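Local coordinates for protein N-acetyl-beta-D glucosaminidase (Rhizomucor miehei CAU432, PDB 4ZM6) that probably removes N-acetylglucosamine residues as a family 3 glycoside hydrolase and also carries an acetyl-CoA-binding GNAT region associated with glucosamine N-acetyltransferase activity, at residues D390-L395 against K421-L426; P411-H416 against L426-Y431; L736-H741 against S766-T771. One frame throughout, in Å; residues are numbered along the deposited sequence.

Interaction 1: D390-L395 against K421-L426; sequences DKILFL and KRHTNL
Ile392 lays its CD1 methyl over one face of the His423 imidazole, 3.7 Å from the ring centroid and 18° off the normal. The contact is a CH-pi one in which the methyl is displaced toward the ND1 and CG rim. CG1 stands beside the backbone N and anti to the carbonyl carbon (chi1 -65°), and from there the branch reaches the ring. The other branch serves a second neighbour: CG2 of Ile392 meets CD1 of Leu426 at 3.4 Å, the two side chains slanting across one another. A beta-branched isoleucine suits this place, since its arms separate to cover an aromatic and an aliphatic partner at once. Leu426 CD1 also approaches CB of Phe394 at 4.2 Å, continuing the apolar strip along the strand. At the edge of the imidazole, near its plane, lies Asp390 O, while His423 NE2 makes a weak hydrogen bond to Ala387 O. Ile392 N donates to Asn425 O over 3.2 Å. Asn425 is the centre of an inverse gamma turn, which delivers the chain into the next strand. There Ile392 and Leu426 form a parallel bridge, and Leu426 CA lies 3.5 Å from Ile392 O in a CA-H...O contact. The pairing completes a beta-alpha-beta unit: strand 392-397, helix 413-422, then strand 426-431 at one border of a mixed sheet. Strand 447-452 flanks 392-397 on its other side, and Leu419 of the connecting helix packs against both Phe394 and Leu426.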
loop_
_atom_site.group_PDB
_atom_site.type_symbol
_atom_site.label_atom_id
_atom_site.label_comp_id
_atom_site.label_asym_id
_atom_site.label_seq_id
_atom_site.Cartn_x
_atom_site.Cartn_y
_atom_site.Cartn_z
ATOM N N ASP A 390 -45.669 18.414 -26.393
ATOM C CA ASP A 390 -44.637 17.662 -27.102
ATOM C C ASP A 390 -44.913 16.163 -27.019
ATOM O O ASP A 390 -45.429 15.670 -26.018
ATOM C CB ASP A 390 -43.244 17.937 -26.525
ATOM C CG ASP A 390 -42.638 19.231 -27.026
ATOM O OD1 ASP A 390 -42.687 19.484 -28.247
ATOM O OD2 ASP A 390 -42.077 19.981 -26.198
ATOM N N LYS A 391 -44.557 15.449 -28.078
ATOM C CA LYS A 391 -44.722 14.004 -28.129
ATOM C C LYS A 391 -43.392 13.349 -27.759
ATOM O O LYS A 391 -42.374 13.591 -28.415
ATOM C CB LYS A 391 -45.161 13.577 -29.533
ATOM C CG LYS A 391 -45.585 12.117 -29.664
ATOM C CD LYS A 391 -46.999 11.865 -29.148
ATOM C CE LYS A 391 -47.726 10.808 -29.979
ATOM N NZ LYS A 391 -48.226 11.341 -31.287
ATOM N N ILE A 392 -43.406 12.541 -26.698
ATOM C CA ILE A 392 -42.241 11.767 -26.293
ATOM C C ILE A 392 -42.421 10.298 -26.677
ATOM O O ILE A 392 -43.412 9.669 -26.297
ATOM C CB ILE A 392 -41.993 11.856 -24.769
ATOM C CG1 ILE A 392 -41.645 13.296 -24.366
ATOM C CG2 ILE A 392 -40.872 10.899 -24.349
ATOM C CD1 ILE A 392 -41.306 13.482 -22.899
ATOM N N LEU A 393 -41.457 9.752 -27.414
ATOM C CA LEU A 393 -41.460 8.326 -27.756
ATOM C C LEU A 393 -40.480 7.561 -26.872
ATOM O O LEU A 393 -39.271 7.781 -26.944
ATOM C CB LEU A 393 -41.086 8.127 -29.225
ATOM C CG LEU A 393 -41.099 6.684 -29.730
ATOM C CD1 LEU A 393 -42.402 5.974 -29.381
ATOM C CD2 LEU A 393 -40.863 6.660 -31.229
ATOM N N PHE A 394 -41.003 6.667 -26.038
ATOM C CA PHE A 394 -40.163 5.844 -25.182
ATOM C C PHE A 394 -40.101 4.424 -25.736
ATOM O O PHE A 394 -41.096 3.701 -25.717
ATOM C CB PHE A 394 -40.686 5.848 -23.738
ATOM C CG PHE A 394 -39.931 4.930 -22.804
ATOM C CD1 PHE A 394 -38.542 4.916 -22.783
ATOM C CD2 PHE A 394 -40.614 4.097 -21.929
ATOM C CE1 PHE A 394 -37.851 4.082 -21.921
ATOM C CE2 PHE A 394 -39.927 3.262 -21.057
ATOM C CZ PHE A 394 -38.542 3.254 -21.057
ATOM N N LEU A 395 -38.925 4.046 -26.234
ATOM C CA LEU A 395 -38.678 2.707 -26.763
ATOM C C LEU A 395 -37.841 1.927 -25.762
ATOM O O LEU A 395 -36.747 2.359 -25.409
ATOM C CB LEU A 395 -37.940 2.797 -28.097
ATOM C CG LEU A 395 -38.605 3.663 -29.170
ATOM C CD1 LEU A 395 -37.789 3.656 -30.452
ATOM C CD2 LEU A 395 -40.026 3.189 -29.437
ATOM N N LYS A 421 -45.239 10.375 -14.396
ATOM C CA LYS A 421 -45.354 11.393 -13.346
ATOM C C LYS A 421 -44.953 12.789 -13.867
ATOM O O LYS A 421 -45.489 13.798 -13.401
ATOM C CB LYS A 421 -44.542 11.012 -12.100
ATOM N N ARG A 422 -44.047 12.840 -14.846
ATOM C CA ARG A 422 -43.565 14.109 -15.404
ATOM C C ARG A 422 -44.254 14.528 -16.701
ATOM O O ARG A 422 -44.345 15.723 -16.984
ATOM C CB ARG A 422 -42.049 14.063 -15.668
ATOM C CG ARG A 422 -41.170 14.136 -14.431
ATOM C CD ARG A 422 -41.037 12.777 -13.774
ATOM N NE ARG A 422 -40.403 12.851 -12.465
ATOM C CZ ARG A 422 -40.292 11.827 -11.623
ATOM N NH1 ARG A 422 -40.763 10.627 -11.944
ATOM N NH2 ARG A 422 -39.706 12.007 -10.446
ATOM N N HIS A 423 -44.707 13.569 -17.506
ATOM C CA HIS A 423 -45.151 13.888 -18.867
ATOM C C HIS A 423 -46.042 12.792 -19.466
ATOM O O HIS A 423 -45.602 11.655 -19.664
ATOM C CB HIS A 423 -43.929 14.131 -19.749
ATOM C CG HIS A 423 -44.249 14.735 -21.079
ATOM N ND1 HIS A 423 -44.687 13.984 -22.148
ATOM C CD2 HIS A 423 -44.175 16.014 -21.520
ATOM C CE1 HIS A 423 -44.869 14.774 -23.191
ATOM N NE2 HIS A 423 -44.568 16.011 -22.837
ATOM N N THR A 424 -47.286 13.157 -19.772
ATOM C CA THR A 424 -48.325 12.191 -20.128
ATOM C C THR A 424 -48.445 11.945 -21.627
ATOM O O THR A 424 -48.879 10.871 -22.041
ATOM C CB THR A 424 -49.698 12.638 -19.593
ATOM O OG1 THR A 424 -50.199 13.738 -20.371
ATOM C CG2 THR A 424 -49.587 13.053 -18.135
ATOM N N ASN A 425 -48.079 12.933 -22.439
ATOM C CA ASN A 425 -48.123 12.778 -23.890
ATOM C C ASN A 425 -46.968 11.854 -24.311
ATOM O O ASN A 425 -45.935 12.293 -24.828
ATOM C CB ASN A 425 -48.065 14.156 -24.572
ATOM C CG ASN A 425 -48.592 14.145 -26.000
ATOM O OD1 ASN A 425 -48.420 15.120 -26.729
ATOM N ND2 ASN A 425 -49.241 13.056 -26.403
ATOM N N LEU A 426 -47.176 10.561 -24.082
ATOM C CA LEU A 426 -46.099 9.589 -24.071
ATOM C C LEU A 426 -46.517 8.287 -24.746
ATOM O O LEU A 426 -47.614 7.788 -24.498
ATOM C CB LEU A 426 -45.715 9.310 -22.614
ATOM C CG LEU A 426 -44.537 8.375 -22.321
ATOM C CD1 LEU A 426 -43.221 9.036 -22.697
ATOM C CD2 LEU A 426 -44.536 7.985 -20.853
#

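Interaction 2: P411-H416 against L426-Y431; sequences PFNSFH and LEYIIY
Phe412 O accepts the backbone amide of His416, with N and O 3.1 Å apart, and the Tyr428 ring approaches the same oxygen, its CZ at 4.0 Å. This i to i+4 bond lies at the N-terminal end of helix 413-422 and holds the backbone from which the His416 side chain extends. His416 then packs on Tyr428 as an offset stack, the ring centroids 4.3 Å apart and the planes only 18° from parallel. Tyr428 CD1 sits over one imidazole face, displaced toward the rim and 3.3 Å from His416 CG. On the tyrosine, His416 CB covers one face, lying 3.8 Å from the ring centroid in a CH-pi contact. Both side chains carry CG anti to the backbone N (chi1 175° in His416), which sets each CG out into the space between helix and strand. Flat aromatic groups suit a partly exposed seam, because they bury broad surfaces while keeping polar atoms. Leu426 adds its CD2 methyl, 3.7 Å from His416 ND1. Asn413 also lies near the phenol end of Tyr428, though the modelled separation there is doubtful. Helix 413-422 thus rests on border strand 426-431 through this pair. Beside it, toward the CD2 side of the tyrosine, Phe394 of strand 392-397 meets the Tyr428 ring and stacks with Phe415, which packs on Val510 and Ile513 of helix 503-513.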
loop_
_atom_site.group_PDB
_atom_site.type_symbol
_atom_site.label_atom_id
_atom_site.label_comp_id
_atom_site.label_asym_id
_atom_site.label_seq_id
_atom_site.Cartn_x
_atom_site.Cartn_y
_atom_site.Cartn_z
ATOM N N PRO A 411 -39.398 -5.198 -17.485
ATOM C CA PRO A 411 -38.747 -4.478 -16.394
ATOM C C PRO A 411 -38.656 -3.000 -16.633
ATOM O O PRO A 411 -38.348 -2.247 -15.739
ATOM C CB PRO A 411 -37.371 -5.079 -16.379
ATOM C CG PRO A 411 -37.040 -5.171 -17.790
ATOM C CD PRO A 411 -38.270 -5.686 -18.424
ATOM N N PHE A 412 -39.030 -2.581 -17.825
ATOM C CA PHE A 412 -38.967 -1.196 -18.213
ATOM C C PHE A 412 -40.270 -0.486 -17.993
ATOM O O PHE A 412 -40.428 0.640 -18.347
ATOM C CB PHE A 412 -38.676 -1.124 -19.668
ATOM C CG PHE A 412 -37.257 -0.984 -19.983
ATOM C CD1 PHE A 412 -36.620 0.199 -19.797
ATOM C CD2 PHE A 412 -36.562 -2.033 -20.503
ATOM C CE1 PHE A 412 -35.298 0.333 -20.121
ATOM C CE2 PHE A 412 -35.244 -1.913 -20.836
ATOM C CZ PHE A 412 -34.609 -0.726 -20.645
ATOM N N ASN A 413 -41.215 -1.175 -17.425
ATOM C CA ASN A 413 -42.499 -0.581 -17.041
ATOM C C ASN A 413 -42.395 0.439 -15.922
ATOM O O ASN A 413 -43.156 1.409 -15.897
ATOM C CB ASN A 413 -43.476 -1.662 -16.572
ATOM C CG ASN A 413 -44.055 -2.461 -17.711
ATOM O OD1 ASN A 413 -43.724 -2.247 -18.882
ATOM N ND2 ASN A 413 -44.931 -3.396 -17.374
ATOM N N SER A 414 -41.502 0.193 -14.965
ATOM C CA SER A 414 -41.248 1.158 -13.901
ATOM C C SER A 414 -40.692 2.451 -14.506
ATOM O O SER A 414 -41.077 3.550 -14.111
ATOM C CB SER A 414 -40.287 0.584 -12.858
ATOM O OG SER A 414 -39.147 0.004 -13.466
ATOM N N PHE A 415 -39.796 2.313 -15.478
ATOM C CA PHE A 415 -39.315 3.461 -16.232
ATOM C C PHE A 415 -40.534 4.204 -16.775
ATOM O O PHE A 415 -40.666 5.406 -16.573
ATOM C CB PHE A 415 -38.387 3.011 -17.376
ATOM C CG PHE A 415 -37.337 4.026 -17.764
ATOM C CD1 PHE A 415 -37.689 5.236 -18.342
ATOM C CD2 PHE A 415 -35.990 3.751 -17.580
ATOM C CE1 PHE A 415 -36.724 6.156 -18.714
ATOM C CE2 PHE A 415 -35.020 4.664 -17.947
ATOM C CZ PHE A 415 -35.387 5.871 -18.516
ATOM N N HIS A 416 -41.429 3.468 -17.432
ATOM C CA HIS A 416 -42.662 4.026 -18.001
ATOM C C HIS A 416 -43.476 4.772 -16.960
ATOM O O HIS A 416 -43.855 5.916 -17.173
ATOM C CB HIS A 416 -43.519 2.919 -18.632
ATOM C CG HIS A 416 -44.850 3.389 -19.131
ATOM N ND1 HIS A 416 -44.979 4.342 -20.119
ATOM C CD2 HIS A 416 -46.110 3.033 -18.785
ATOM C CE1 HIS A 416 -46.259 4.557 -20.357
ATOM N NE2 HIS A 416 -46.967 3.775 -19.562
ATOM N N LEU A 426 -47.176 10.561 -24.082
ATOM C CA LEU A 426 -46.099 9.589 -24.071
ATOM C C LEU A 426 -46.517 8.287 -24.746
ATOM O O LEU A 426 -47.614 7.788 -24.498
ATOM C CB LEU A 426 -45.715 9.310 -22.614
ATOM C CG LEU A 426 -44.537 8.375 -22.321
ATOM C CD1 LEU A 426 -43.221 9.036 -22.697
ATOM C CD2 LEU A 426 -44.536 7.985 -20.853
ATOM N N GLU A 427 -45.637 7.741 -25.587
ATOM C CA GLU A 427 -45.846 6.425 -26.192
ATOM C C GLU A 427 -44.776 5.435 -25.732
ATOM O O GLU A 427 -43.578 5.684 -25.890
ATOM C CB GLU A 427 -45.832 6.527 -27.714
ATOM C CG GLU A 427 -46.185 5.223 -28.419
ATOM C CD GLU A 427 -46.485 5.412 -29.892
ATOM O OE1 GLU A 427 -47.161 4.532 -30.476
ATOM O OE2 GLU A 427 -46.044 6.436 -30.457
ATOM N N TYR A 428 -45.207 4.294 -25.259
ATOM C CA TYR A 428 -44.300 3.334 -24.726
ATOM C C TYR A 428 -44.408 2.087 -25.547
ATOM O O TYR A 428 -45.442 1.476 -25.637
ATOM C CB TYR A 428 -44.677 3.114 -23.284
ATOM C CG TYR A 428 -44.090 1.949 -22.572
ATOM C CD1 TYR A 428 -44.848 1.260 -21.688
ATOM C CD2 TYR A 428 -42.789 1.575 -22.731
ATOM C CE1 TYR A 428 -44.352 0.219 -20.991
ATOM C CE2 TYR A 428 -42.283 0.516 -22.034
ATOM C CZ TYR A 428 -43.094 -0.152 -21.170
ATOM O OH TYR A 428 -42.674 -1.209 -20.443
ATOM N N ILE A 429 -43.313 1.743 -26.178
ATOM C CA ILE A 429 -43.203 0.565 -27.034
ATOM C C ILE A 429 -42.032 -0.277 -26.579
ATOM O O ILE A 429 -40.931 0.236 -26.395
ATOM C CB ILE A 429 -42.951 0.951 -28.506
ATOM C CG1 ILE A 429 -44.168 1.679 -29.082
ATOM C CG2 ILE A 429 -42.622 -0.284 -29.339
ATOM C CD1 ILE A 429 -43.891 2.407 -30.380
ATOM N N ILE A 430 -42.268 -1.573 -26.425
ATOM C CA ILE A 430 -41.200 -2.525 -26.141
ATOM C C ILE A 430 -40.753 -3.170 -27.463
ATOM O O ILE A 430 -41.444 -4.022 -28.019
ATOM C CB ILE A 430 -41.664 -3.570 -25.112
ATOM C CG1 ILE A 430 -42.125 -2.847 -23.839
ATOM C CG2 ILE A 430 -40.551 -4.565 -24.815
ATOM C CD1 ILE A 430 -42.787 -3.741 -22.815
ATOM N N TYR A 431 -39.603 -2.728 -27.966
ATOM C CA TYR A 431 -39.073 -3.186 -29.254
ATOM C C TYR A 431 -38.245 -4.458 -29.094
ATOM O O TYR A 431 -37.590 -4.663 -28.071
ATOM C CB TYR A 431 -38.236 -2.085 -29.933
ATOM C CG TYR A 431 -36.928 -1.739 -29.236
ATOM C CD1 TYR A 431 -36.880 -0.769 -28.239
ATOM C CD2 TYR A 431 -35.738 -2.374 -29.582
ATOM C CE1 TYR A 431 -35.695 -0.453 -27.598
ATOM C CE2 TYR A 431 -34.548 -2.064 -28.948
ATOM C CZ TYR A 431 -34.530 -1.102 -27.955
ATOM O OH TYR A 431 -33.351 -0.784 -27.316
#

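Interaction 3: L736-H741 against S766-T771; sequences LSTYQH and SLILNT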
loop_
_atom_site.group_PDB
_atom_site.type_symbol
_atom_site.label_atom_id
_atom_site.label_comp_id
_atom_site.label_asym_id
_atom_site.label_seq_id
_atom_site.Cartn_x
_atom_site.Cartn_y
_atom_site.Cartn_z
ATOM N N LEU A 736 -6.933 5.467 34.423
ATOM C CA LEU A 736 -5.534 5.144 34.699
ATOM C C LEU A 736 -4.573 5.704 33.647
ATOM O O LEU A 736 -3.583 6.345 33.994
ATOM C CB LEU A 736 -5.349 3.627 34.822
ATOM C CG LEU A 736 -3.940 3.102 35.113
ATOM C CD1 LEU A 736 -3.273 3.873 36.247
ATOM C CD2 LEU A 736 -3.995 1.617 35.444
ATOM N N SER A 737 -4.879 5.489 32.370
ATOM C CA SER A 737 -3.992 5.925 31.283
ATOM C C SER A 737 -3.785 7.449 31.223
ATOM O O SER A 737 -2.750 7.919 30.750
ATOM C CB SER A 737 -4.517 5.439 29.933
ATOM O OG SER A 737 -5.586 6.253 29.491
ATOM N N THR A 738 -4.772 8.214 31.679
ATOM C CA THR A 738 -4.663 9.669 31.696
ATOM C C THR A 738 -3.700 10.137 32.789
ATOM O O THR A 738 -2.892 11.046 32.574
ATOM C CB THR A 738 -6.036 10.322 31.908
ATOM O OG1 THR A 738 -6.911 9.906 30.862
ATOM C CG2 THR A 738 -5.932 11.838 31.883
ATOM N N TYR A 739 -3.804 9.522 33.962
ATOM C CA TYR A 739 -2.873 9.778 35.052
ATOM C C TYR A 739 -1.468 9.343 34.632
ATOM O O TYR A 739 -0.503 10.082 34.829
ATOM C CB TYR A 739 -3.318 9.049 36.327
ATOM C CG TYR A 739 -4.437 9.744 37.090
ATOM C CD1 TYR A 739 -5.778 9.515 36.786
ATOM C CD2 TYR A 739 -4.146 10.622 38.126
ATOM C CE1 TYR A 739 -6.794 10.150 37.493
ATOM C CE2 TYR A 739 -5.147 11.259 38.838
ATOM C CZ TYR A 739 -6.469 11.021 38.526
ATOM O OH TYR A 739 -7.450 11.669 39.251
ATOM N N GLN A 740 -1.368 8.162 34.025
ATOM C CA GLN A 740 -0.092 7.650 33.509
ATOM C C GLN A 740 0.540 8.566 32.460
ATOM O O GLN A 740 1.766 8.697 32.391
ATOM C CB GLN A 740 -0.278 6.257 32.903
ATOM C CG GLN A 740 -0.443 5.152 33.932
ATOM C CD GLN A 740 -0.697 3.796 33.304
ATOM O OE1 GLN A 740 -1.205 3.708 32.189
ATOM N NE2 GLN A 740 -0.350 2.731 34.021
ATOM N N HIS A 741 -0.297 9.183 31.635
ATOM C CA HIS A 741 0.187 10.043 30.565
ATOM C C HIS A 741 0.874 11.278 31.153
ATOM O O HIS A 741 1.957 11.668 30.707
ATOM C CB HIS A 741 -0.968 10.419 29.635
ATOM C CG HIS A 741 -0.677 11.568 28.729
ATOM N ND1 HIS A 741 -0.670 12.873 29.171
ATOM C CD2 HIS A 741 -0.413 11.619 27.405
ATOM C CE1 HIS A 741 -0.406 13.680 28.161
ATOM N NE2 HIS A 741 -0.247 12.944 27.076
ATOM N N SER A 766 -8.961 11.427 44.400
ATOM C CA SER A 766 -7.942 12.055 43.570
ATOM C C SER A 766 -8.557 12.900 42.473
ATOM O O SER A 766 -9.719 12.718 42.134
ATOM C CB SER A 766 -7.034 10.994 42.936
ATOM O OG SER A 766 -7.513 10.611 41.663
ATOM N N LEU A 767 -7.767 13.821 41.926
ATOM C CA LEU A 767 -8.136 14.536 40.701
ATOM C C LEU A 767 -6.911 15.092 40.003
ATOM O O LEU A 767 -5.822 15.104 40.569
ATOM C CB LEU A 767 -9.147 15.653 40.984
ATOM C CG LEU A 767 -8.695 16.840 41.839
ATOM C CD1 LEU A 767 -7.790 17.791 41.070
ATOM C CD2 LEU A 767 -9.908 17.594 42.361
ATOM N N ILE A 768 -7.113 15.562 38.772
ATOM C CA ILE A 768 -6.039 16.068 37.922
ATOM C C ILE A 768 -6.227 17.550 37.668
ATOM O O ILE A 768 -7.165 17.946 36.982
ATOM C CB ILE A 768 -6.011 15.350 36.554
ATOM C CG1 ILE A 768 -5.631 13.878 36.729
ATOM C CG2 ILE A 768 -5.018 16.022 35.609
ATOM C CD1 ILE A 768 -5.909 13.037 35.503
ATOM N N LEU A 769 -5.322 18.358 38.214
ATOM C CA LEU A 769 -5.292 19.789 37.933
ATOM C C LEU A 769 -4.638 20.056 36.589
ATOM O O LEU A 769 -3.963 19.193 36.017
ATOM C CB LEU A 769 -4.498 20.548 38.999
ATOM C CG LEU A 769 -5.088 20.687 40.398
ATOM C CD1 LEU A 769 -4.057 21.304 41.330
ATOM C CD2 LEU A 769 -6.351 21.531 40.361
ATOM N N ASN A 770 -4.854 21.270 36.100
ATOM C CA ASN A 770 -4.086 21.810 34.995
ATOM C C ASN A 770 -4.088 23.327 35.109
ATOM O O ASN A 770 -5.053 23.910 35.611
ATOM C CB ASN A 770 -4.670 21.358 33.653
ATOM C CG ASN A 770 -5.910 22.136 33.260
ATOM O OD1 ASN A 770 -7.028 21.678 33.474
ATOM N ND2 ASN A 770 -5.718 23.322 32.689
ATOM N N THR A 771 -3.012 23.960 34.656
ATOM C CA THR A 771 -2.922 25.412 34.672
ATOM C C THR A 771 -2.044 25.895 33.527
ATOM O O THR A 771 -0.926 25.413 33.345
ATOM C CB THR A 771 -2.332 25.934 35.995
ATOM O OG1 THR A 771 -3.122 25.475 37.100
ATOM C CG2 THR A 771 -2.290 27.455 36.006
#
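The phenol ring of Tyr739 carries the CD1 methyl of Ile768 on one face, poised over the ring centre at 3.5 Å from the centroid and 8° off the normal. This is a CH-pi contact in a fold consistent with the GNAT N-acetyltransferases, where helix 736-745 packs on a central strand, 763-771. Ile768 CG1 follows its methyl across the same face, reaching 3.4 Å from Tyr739 CE2, so the isoleucine covers the ring from its middle to the hydroxyl side. The ethyl branch of isoleucine is long enough to reach the ring: CG1 lies anti to the carbonyl carbon, beside the backbone N (chi1 -67°), and CD1 extends from it over the tyrosine. Thr738, one residue earlier on the helix, presses CG2 against the same Ile768 CD1 at 3.8 Å, adding an aliphatic contact from a residue that keeps a hydroxyl too. The axes of the segments 736-741 and 766-771 approach to 10.2 Å, with 45° between their directions, a span that the large tyrosine bridges.

Sheet alternation separates the two faces of the strand. Ser766 and Ile768 turn toward helix 736-745, whereas Leu767 and Leu769 pack on helix 811-825, so helices cover the sheet on both sides. Leu724 and Gln728 of helix 721-731 also touch Tyr739, leaving its ring buried. The phenolic oxygen would be costly to bury without polar partners, and it has two: it hydrogen-bonds to the carbonyl oxygen of Cys799 on strand 794-802 and lies in hydrogen-bonding contact with the small hydroxyl of Ser766, whose OG lies 2.6 Å from Tyr739 OH.

Interactions 1 and 2 belong to one beta-alpha-beta unit and share Leu426, their centres 10 Å apart. Their segments alternate along the chain. Two probable backbone hydrogen bonds join them across strands 392-397 and 426-431, Phe394 N to Glu427 O at 2.8 Å and Phe394 O to Ile429 N at 3.0 Å. Interaction 3 stands apart in the C-terminal N-acetyltransferase region, on the opposite side of the chain's centre: its centre is about 71 Å from that of interaction 1 and 69 Å from that of interaction 2, with nearest atoms about 53 and 55 Å away. All three lie away from the acetyl-CoA pocket, formed by residues between 520 and 676.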